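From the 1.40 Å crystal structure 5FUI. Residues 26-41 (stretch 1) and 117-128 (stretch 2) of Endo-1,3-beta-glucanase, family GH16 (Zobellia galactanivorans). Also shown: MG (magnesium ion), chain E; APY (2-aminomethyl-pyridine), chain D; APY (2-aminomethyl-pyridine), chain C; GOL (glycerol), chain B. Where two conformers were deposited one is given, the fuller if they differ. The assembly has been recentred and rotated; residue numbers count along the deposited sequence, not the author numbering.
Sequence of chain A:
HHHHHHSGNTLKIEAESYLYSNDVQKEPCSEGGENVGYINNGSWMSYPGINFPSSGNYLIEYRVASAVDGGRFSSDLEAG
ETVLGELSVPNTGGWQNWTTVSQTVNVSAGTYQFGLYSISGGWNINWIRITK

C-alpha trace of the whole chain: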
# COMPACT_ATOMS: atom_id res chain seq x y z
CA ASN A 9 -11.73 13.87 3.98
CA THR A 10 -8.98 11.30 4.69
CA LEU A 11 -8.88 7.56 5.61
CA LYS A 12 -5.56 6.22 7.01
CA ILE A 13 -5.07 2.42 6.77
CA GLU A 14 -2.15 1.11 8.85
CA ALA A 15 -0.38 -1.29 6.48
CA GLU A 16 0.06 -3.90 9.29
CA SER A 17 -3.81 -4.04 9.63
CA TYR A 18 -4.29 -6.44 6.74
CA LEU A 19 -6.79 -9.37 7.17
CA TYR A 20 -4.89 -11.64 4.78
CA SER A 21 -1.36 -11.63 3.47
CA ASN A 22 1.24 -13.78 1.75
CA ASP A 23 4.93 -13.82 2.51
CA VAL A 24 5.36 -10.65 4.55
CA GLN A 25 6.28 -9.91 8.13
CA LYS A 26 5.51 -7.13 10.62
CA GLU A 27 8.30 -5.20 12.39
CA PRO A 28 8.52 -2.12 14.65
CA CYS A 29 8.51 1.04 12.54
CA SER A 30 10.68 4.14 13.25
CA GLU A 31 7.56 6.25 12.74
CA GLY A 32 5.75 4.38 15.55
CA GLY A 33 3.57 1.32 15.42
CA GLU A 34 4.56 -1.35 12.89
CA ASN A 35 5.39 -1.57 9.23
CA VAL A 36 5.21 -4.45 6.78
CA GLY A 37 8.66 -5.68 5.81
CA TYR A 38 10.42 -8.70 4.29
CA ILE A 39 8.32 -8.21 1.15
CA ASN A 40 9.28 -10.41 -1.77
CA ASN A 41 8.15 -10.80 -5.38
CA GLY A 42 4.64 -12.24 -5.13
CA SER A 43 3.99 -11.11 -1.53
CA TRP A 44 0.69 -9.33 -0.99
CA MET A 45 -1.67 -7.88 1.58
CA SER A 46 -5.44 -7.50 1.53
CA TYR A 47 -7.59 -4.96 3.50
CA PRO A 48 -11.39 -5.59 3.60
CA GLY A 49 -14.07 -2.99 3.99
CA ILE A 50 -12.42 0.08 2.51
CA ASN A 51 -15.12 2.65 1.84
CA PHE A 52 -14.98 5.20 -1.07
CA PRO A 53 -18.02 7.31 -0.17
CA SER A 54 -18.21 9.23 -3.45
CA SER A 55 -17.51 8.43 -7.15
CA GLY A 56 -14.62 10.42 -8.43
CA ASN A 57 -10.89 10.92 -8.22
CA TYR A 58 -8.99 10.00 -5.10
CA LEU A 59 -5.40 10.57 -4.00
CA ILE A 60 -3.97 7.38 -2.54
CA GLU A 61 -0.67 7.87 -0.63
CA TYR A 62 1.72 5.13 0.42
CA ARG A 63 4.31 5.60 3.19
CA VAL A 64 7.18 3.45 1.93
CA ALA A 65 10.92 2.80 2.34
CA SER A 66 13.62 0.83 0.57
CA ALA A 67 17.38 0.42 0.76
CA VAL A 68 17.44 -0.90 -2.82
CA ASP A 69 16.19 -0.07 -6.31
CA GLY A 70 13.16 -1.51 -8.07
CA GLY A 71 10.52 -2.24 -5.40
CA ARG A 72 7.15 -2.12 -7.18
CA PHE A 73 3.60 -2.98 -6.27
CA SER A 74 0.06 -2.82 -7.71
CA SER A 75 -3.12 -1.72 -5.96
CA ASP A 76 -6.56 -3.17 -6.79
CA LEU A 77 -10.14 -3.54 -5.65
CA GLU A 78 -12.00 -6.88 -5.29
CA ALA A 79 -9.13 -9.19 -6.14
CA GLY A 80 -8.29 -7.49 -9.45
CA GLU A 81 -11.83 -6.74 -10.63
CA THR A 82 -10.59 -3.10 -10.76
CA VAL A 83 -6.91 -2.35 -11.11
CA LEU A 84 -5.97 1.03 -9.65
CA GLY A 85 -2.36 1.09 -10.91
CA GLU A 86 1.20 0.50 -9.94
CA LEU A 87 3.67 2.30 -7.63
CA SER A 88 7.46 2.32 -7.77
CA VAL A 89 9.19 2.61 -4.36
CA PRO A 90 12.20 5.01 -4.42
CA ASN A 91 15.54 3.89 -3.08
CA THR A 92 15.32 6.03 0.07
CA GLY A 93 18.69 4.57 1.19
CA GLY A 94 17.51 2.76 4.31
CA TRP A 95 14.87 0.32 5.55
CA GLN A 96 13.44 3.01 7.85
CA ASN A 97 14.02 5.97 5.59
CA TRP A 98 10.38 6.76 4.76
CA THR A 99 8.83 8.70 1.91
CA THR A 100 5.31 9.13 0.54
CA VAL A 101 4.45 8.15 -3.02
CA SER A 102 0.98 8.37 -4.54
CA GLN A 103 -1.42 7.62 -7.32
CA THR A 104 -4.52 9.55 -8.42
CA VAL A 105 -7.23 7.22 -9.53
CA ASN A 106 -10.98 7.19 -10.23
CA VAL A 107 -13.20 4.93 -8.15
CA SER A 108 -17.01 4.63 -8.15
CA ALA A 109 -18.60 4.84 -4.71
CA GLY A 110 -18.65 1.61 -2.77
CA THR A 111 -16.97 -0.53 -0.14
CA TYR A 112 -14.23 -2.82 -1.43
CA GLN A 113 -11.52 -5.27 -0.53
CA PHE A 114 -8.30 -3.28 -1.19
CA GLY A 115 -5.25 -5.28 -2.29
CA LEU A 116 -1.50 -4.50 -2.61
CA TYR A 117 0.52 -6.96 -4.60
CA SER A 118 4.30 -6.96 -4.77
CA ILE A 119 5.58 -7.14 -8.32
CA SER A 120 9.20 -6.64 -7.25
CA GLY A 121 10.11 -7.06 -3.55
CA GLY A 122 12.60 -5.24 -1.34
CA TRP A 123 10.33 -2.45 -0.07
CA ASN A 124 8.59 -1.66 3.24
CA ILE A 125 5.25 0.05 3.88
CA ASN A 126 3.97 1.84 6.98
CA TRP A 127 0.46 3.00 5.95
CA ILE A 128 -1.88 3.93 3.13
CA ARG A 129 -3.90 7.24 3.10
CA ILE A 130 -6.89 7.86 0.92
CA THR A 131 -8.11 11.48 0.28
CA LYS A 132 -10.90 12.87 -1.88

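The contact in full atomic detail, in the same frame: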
# COMPACT_ATOMS: atom_id res chain seq x y z
N LYS A 26 5.61 -8.41 9.88
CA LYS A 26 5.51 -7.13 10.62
C LYS A 26 6.80 -6.85 11.43
O LYS A 26 7.48 -7.80 11.90
CB LYS A 26 4.35 -7.17 11.63
CG LYS A 26 2.95 -7.37 11.06
CD LYS A 26 1.94 -7.35 12.20
CE LYS A 26 0.52 -7.58 11.73
NZ LYS A 26 0.53 -8.33 10.47
N GLU A 27 7.10 -5.56 11.61
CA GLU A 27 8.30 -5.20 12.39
C GLU A 27 8.05 -3.81 12.97
O GLU A 27 7.23 -3.06 12.47
CB GLU A 27 9.58 -5.23 11.55
CG GLU A 27 9.53 -4.21 10.40
CD GLU A 27 10.80 -4.15 9.62
OE1 GLU A 27 11.89 -4.44 10.18
OE2 GLU A 27 10.77 -3.74 8.43
N PRO A 28 8.71 -3.46 14.10
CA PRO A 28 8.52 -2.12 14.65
C PRO A 28 9.00 -1.06 13.65
O PRO A 28 10.01 -1.24 13.00
CB PRO A 28 9.41 -2.12 15.93
CG PRO A 28 9.96 -3.47 16.04
CD PRO A 28 9.62 -4.29 14.89
N CYS A 29 8.23 0.02 13.56
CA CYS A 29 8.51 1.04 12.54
C CYS A 29 9.11 2.27 13.31
O CYS A 29 8.59 2.65 14.38
CB CYS A 29 7.18 1.39 11.87
SG CYS A 29 7.31 2.70 10.64
N SER A 30 10.06 2.92 12.68
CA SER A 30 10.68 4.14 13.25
C SER A 30 9.73 5.28 13.40
O SER A 30 9.99 6.19 14.17
CB SER A 30 11.89 4.59 12.40
OG SER A 30 11.46 5.02 11.10
N GLU A 31 8.62 5.24 12.66
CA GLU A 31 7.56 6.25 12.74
C GLU A 31 6.46 5.92 13.73
O GLU A 31 5.44 6.62 13.78
CB GLU A 31 6.96 6.54 11.35
CG GLU A 31 8.07 7.02 10.43
CD GLU A 31 7.62 7.66 9.11
OE1 GLU A 31 6.55 7.29 8.59
OE2 GLU A 31 8.34 8.52 8.62
N GLY A 32 6.70 4.86 14.53
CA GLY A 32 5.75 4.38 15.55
C GLY A 32 4.92 3.26 14.96
O GLY A 32 4.79 3.11 13.73
N GLY A 33 4.32 2.49 15.86
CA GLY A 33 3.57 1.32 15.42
C GLY A 33 4.48 0.30 14.70
O GLY A 33 5.65 0.09 15.03
N GLU A 34 3.91 -0.28 13.67
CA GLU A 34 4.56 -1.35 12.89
C GLU A 34 4.60 -0.92 11.43
O GLU A 34 3.79 -0.07 10.99
CB GLU A 34 3.89 -2.79 13.07
CG GLU A 34 4.05 -3.33 14.46
CD GLU A 34 3.15 -4.56 14.61
OE1 GLU A 34 1.89 -4.40 14.57
OE2 GLU A 34 3.69 -5.66 14.69
N ASN A 35 5.47 -1.56 10.69
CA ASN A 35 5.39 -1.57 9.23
C ASN A 35 5.46 -2.96 8.75
O ASN A 35 5.82 -3.86 9.45
CB ASN A 35 6.52 -0.70 8.59
CG ASN A 35 7.92 -1.20 8.84
OD1 ASN A 35 8.58 -0.79 9.78
ND2 ASN A 35 8.41 -2.06 7.99
N VAL A 36 5.02 -3.14 7.52
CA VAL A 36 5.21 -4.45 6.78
C VAL A 36 6.59 -4.41 6.17
O VAL A 36 6.98 -3.42 5.45
CB VAL A 36 4.10 -4.62 5.71
CG1 VAL A 36 4.18 -6.00 5.12
CG2 VAL A 36 2.77 -4.50 6.42
N GLY A 37 7.36 -5.50 6.42
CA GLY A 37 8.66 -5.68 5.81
C GLY A 37 8.83 -7.11 5.27
O GLY A 37 7.86 -7.89 5.27
N TYR A 38 10.06 -7.39 4.84
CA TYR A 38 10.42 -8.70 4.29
C TYR A 38 9.42 -9.07 3.17
O TYR A 38 8.91 -10.20 3.03
CB TYR A 38 10.44 -9.80 5.39
CG TYR A 38 11.43 -9.43 6.47
CD1 TYR A 38 12.82 -9.59 6.23
CD2 TYR A 38 11.02 -8.72 7.60
CE1 TYR A 38 13.77 -9.15 7.17
CE2 TYR A 38 11.93 -8.34 8.60
CZ TYR A 38 13.31 -8.49 8.34
OH TYR A 38 14.21 -8.05 9.34
N ILE A 39 9.23 -8.10 2.27
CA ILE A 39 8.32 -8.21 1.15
C ILE A 39 9.13 -8.68 -0.06
O ILE A 39 10.18 -8.15 -0.38
CB ILE A 39 7.65 -6.84 0.87
CG1 ILE A 39 6.98 -6.29 2.15
CG2 ILE A 39 6.64 -6.99 -0.33
CD1 ILE A 39 6.10 -5.04 1.85
N ASN A 40 8.64 -9.77 -0.64
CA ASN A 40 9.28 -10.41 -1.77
C ASN A 40 8.45 -10.27 -3.04
O ASN A 40 7.34 -9.81 -3.00
CB ASN A 40 9.50 -11.90 -1.48
CG ASN A 40 10.40 -12.12 -0.30
OD1 ASN A 40 10.10 -12.97 0.54
ND2 ASN A 40 11.47 -11.46 -0.24
N ASN A 41 8.99 -10.70 -4.17
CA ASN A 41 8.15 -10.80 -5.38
C ASN A 41 6.99 -11.74 -5.00
O ASN A 41 7.24 -12.83 -4.47
CB ASN A 41 8.97 -11.50 -6.48
CG ASN A 41 10.07 -10.64 -7.05
OD1 ASN A 41 10.46 -9.66 -6.50
ND2 ASN A 41 10.52 -10.98 -8.28
N TYR A 117 -0.14 -5.75 -4.16
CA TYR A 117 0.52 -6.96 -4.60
C TYR A 117 1.92 -6.59 -5.02
O TYR A 117 2.13 -5.73 -5.90
CB TYR A 117 -0.27 -7.50 -5.84
CG TYR A 117 -0.18 -9.00 -6.03
CD1 TYR A 117 1.04 -9.60 -6.31
CD2 TYR A 117 -1.32 -9.84 -5.87
CE1 TYR A 117 1.15 -10.99 -6.49
CE2 TYR A 117 -1.25 -11.19 -6.05
CZ TYR A 117 -0.04 -11.77 -6.41
OH TYR A 117 -0.01 -13.16 -6.53
N SER A 118 2.92 -7.25 -4.44
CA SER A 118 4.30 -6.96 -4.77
C SER A 118 4.72 -7.59 -6.10
O SER A 118 4.76 -8.82 -6.25
CB SER A 118 5.18 -7.54 -3.66
OG SER A 118 6.55 -7.24 -3.95
N ILE A 119 5.00 -6.72 -7.04
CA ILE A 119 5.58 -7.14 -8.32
C ILE A 119 7.06 -7.38 -8.18
O ILE A 119 7.59 -8.40 -8.70
CB ILE A 119 5.35 -6.01 -9.36
CG1 ILE A 119 3.82 -5.90 -9.60
CG2 ILE A 119 6.13 -6.31 -10.68
CD1 ILE A 119 3.48 -4.60 -10.36
N SER A 120 7.77 -6.47 -7.52
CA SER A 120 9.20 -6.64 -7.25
C SER A 120 9.37 -6.30 -5.73
O SER A 120 8.90 -5.22 -5.25
CB SER A 120 10.03 -5.65 -8.06
OG SER A 120 11.36 -5.96 -7.79
N GLY A 121 9.93 -7.26 -4.97
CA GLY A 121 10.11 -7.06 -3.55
C GLY A 121 11.23 -6.07 -3.19
O GLY A 121 11.76 -5.32 -4.03
N GLY A 122 11.52 -6.09 -1.86
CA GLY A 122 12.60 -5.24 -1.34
C GLY A 122 12.16 -3.85 -0.92
O GLY A 122 12.95 -2.95 -0.94
N TRP A 123 10.91 -3.71 -0.53
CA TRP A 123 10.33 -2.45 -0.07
C TRP A 123 9.52 -2.70 1.17
O TRP A 123 9.11 -3.86 1.47
CB TRP A 123 9.47 -1.77 -1.18
CG TRP A 123 8.36 -2.69 -1.71
CD1 TRP A 123 8.53 -3.72 -2.62
CD2 TRP A 123 6.95 -2.70 -1.31
NE1 TRP A 123 7.30 -4.34 -2.88
CE2 TRP A 123 6.33 -3.76 -2.06
CE3 TRP A 123 6.15 -1.95 -0.42
CZ2 TRP A 123 4.98 -4.06 -1.93
CZ3 TRP A 123 4.77 -2.24 -0.35
CH2 TRP A 123 4.22 -3.28 -1.09
N ASN A 124 9.39 -1.60 1.97
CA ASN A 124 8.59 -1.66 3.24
C ASN A 124 7.41 -0.71 3.12
O ASN A 124 7.51 0.30 2.33
CB ASN A 124 9.41 -1.20 4.42
CG ASN A 124 10.55 -2.16 4.81
OD1 ASN A 124 11.52 -1.70 5.48
ND2 ASN A 124 10.51 -3.38 4.39
N ILE A 125 6.33 -0.92 3.87
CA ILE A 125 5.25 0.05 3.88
C ILE A 125 4.66 0.21 5.30
O ILE A 125 4.44 -0.78 5.99
CB ILE A 125 4.17 -0.34 2.83
CG1 ILE A 125 3.03 0.67 2.91
CG2 ILE A 125 3.65 -1.82 3.09
CD1 ILE A 125 2.11 0.61 1.68
N ASN A 126 4.43 1.46 5.66
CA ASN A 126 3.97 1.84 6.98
C ASN A 126 2.41 2.01 7.00
O ASN A 126 1.70 1.42 7.86
CB ASN A 126 4.67 3.15 7.45
CG ASN A 126 4.25 3.62 8.83
OD1 ASN A 126 3.60 2.93 9.57
ND2 ASN A 126 4.68 4.85 9.18
N TRP A 127 1.89 2.74 6.00
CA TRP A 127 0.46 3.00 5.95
C TRP A 127 0.11 3.44 4.53
O TRP A 127 0.95 3.71 3.69
CB TRP A 127 -0.02 4.08 7.00
CG TRP A 127 0.78 5.33 7.10
CD1 TRP A 127 1.61 5.70 8.17
CD2 TRP A 127 0.83 6.43 6.14
NE1 TRP A 127 2.18 6.96 7.91
CE2 TRP A 127 1.72 7.45 6.72
CE3 TRP A 127 0.21 6.70 4.88
CZ2 TRP A 127 1.95 8.67 6.11
CZ3 TRP A 127 0.52 7.93 4.25
CH2 TRP A 127 1.38 8.86 4.84
N ILE A 128 -1.21 3.47 4.32
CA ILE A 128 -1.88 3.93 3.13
C ILE A 128 -2.84 5.07 3.56
O ILE A 128 -3.49 4.97 4.63
CB ILE A 128 -2.71 2.80 2.44
CG1 ILE A 128 -1.84 1.56 2.15
CG2 ILE A 128 -3.37 3.34 1.15
CD1 ILE A 128 -2.15 0.39 3.07
MG MG E . 2.10 1.21 10.20
N APY D . 17.06 -8.14 2.75
CM APY D . 15.82 -8.07 3.58
C2 APY D . 14.55 -8.37 2.76
C3 APY D . 14.01 -9.71 2.79
C4 APY D . 12.83 -10.00 2.05
C5 APY D . 12.33 -8.87 1.30
C6 APY D . 12.87 -7.60 1.25
N1 APY D . 13.98 -7.34 2.00
N APY C . -5.49 -8.33 -4.63
CM APY C . -4.32 -8.43 -3.79
C2 APY C . -4.60 -9.90 -3.50
C3 APY C . -3.93 -10.85 -4.23
C4 APY C . -4.22 -12.23 -4.06
C5 APY C . -5.27 -12.60 -3.21
C6 APY C . -5.96 -11.63 -2.49
N1 APY C . -5.64 -10.30 -2.69
C1 GOL B . 14.84 -4.90 7.37
O1 GOL B . 14.49 -4.70 8.81
C2 GOL B . 13.45 -5.03 6.74
O2 GOL B . 12.88 -3.74 6.95
C3 GOL B . 13.49 -5.43 5.28
O3 GOL B . 12.14 -5.44 4.73
O HOH W 1 4.20 8.57 9.15
O HOH W 2 1.72 1.93 12.39
O HOH W 3 11.07 -5.75 2.14
O HOH W 4 12.85 -8.54 -6.52

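Stretch 1 meets stretch 2 first through Glu27, whose carboxylate supports the contact indirectly: Asn35 ND2 donates to Glu27 OE2 (2.9 Å), and glycerol O1 donates to Glu27 OE1 (3.0 Å), while Asn124 ND2 binds the same glycerol at O3 (2.6 Å). The turn from Cys29 to Gly32 then carries Glu31 to Asn126, whose ND2 donates to Glu31 OE1 (3.1 Å). A carboxylate oxygen can accept several protons, and water 1 gives a second one to Glu31 OE1 (2.7 Å) while accepting from Trp127 NE1 (2.9 Å).

At Glu34 the backbone does the work. Glu34 O and Asn126 OD1, two acceptors with no proton between them, lie 3.3 Å apart because both bind magnesium, at 2.3 and 2.4 Å from MG; Asn126 O is a further ligand at 2.4 Å. Asparagine suits this site, since its amide oxygen faces the metal while its nitrogen is free to donate to Glu31.

Val36 forms the single antiparallel bridge: Val36 N donates to Ile125 O (2.9 Å) and Ile125 N to Val36 O (3.0 Å). Their branched side chains pack alongside, Val36 CB to Ile125 CG2 at 3.9 Å. At Gly37 a side chain would have no room; a CB would lie 2.5 Å from Glu27 OE2.

Ile39 buries the most surface of any residue here. Its CD1 sits over the six-membered ring of Trp123, 3.7 Å from the centroid and nearly on the normal, an apt match of methyl and aromatic face. Its backbone accepts from Gly122, N to Ile39 O at 2.9 Å.

Gly121 lets the chains come close, for a CB there would clash with Ile39 O and Asn40 CA. Ser118 OG donates to Asn40 O (2.9 Å) and accepts from Trp123 NE1 (3.2 Å), using both capacities of a hydroxyl. Finally, Asn41 OD1 accepts from Gly121 N (2.9 Å).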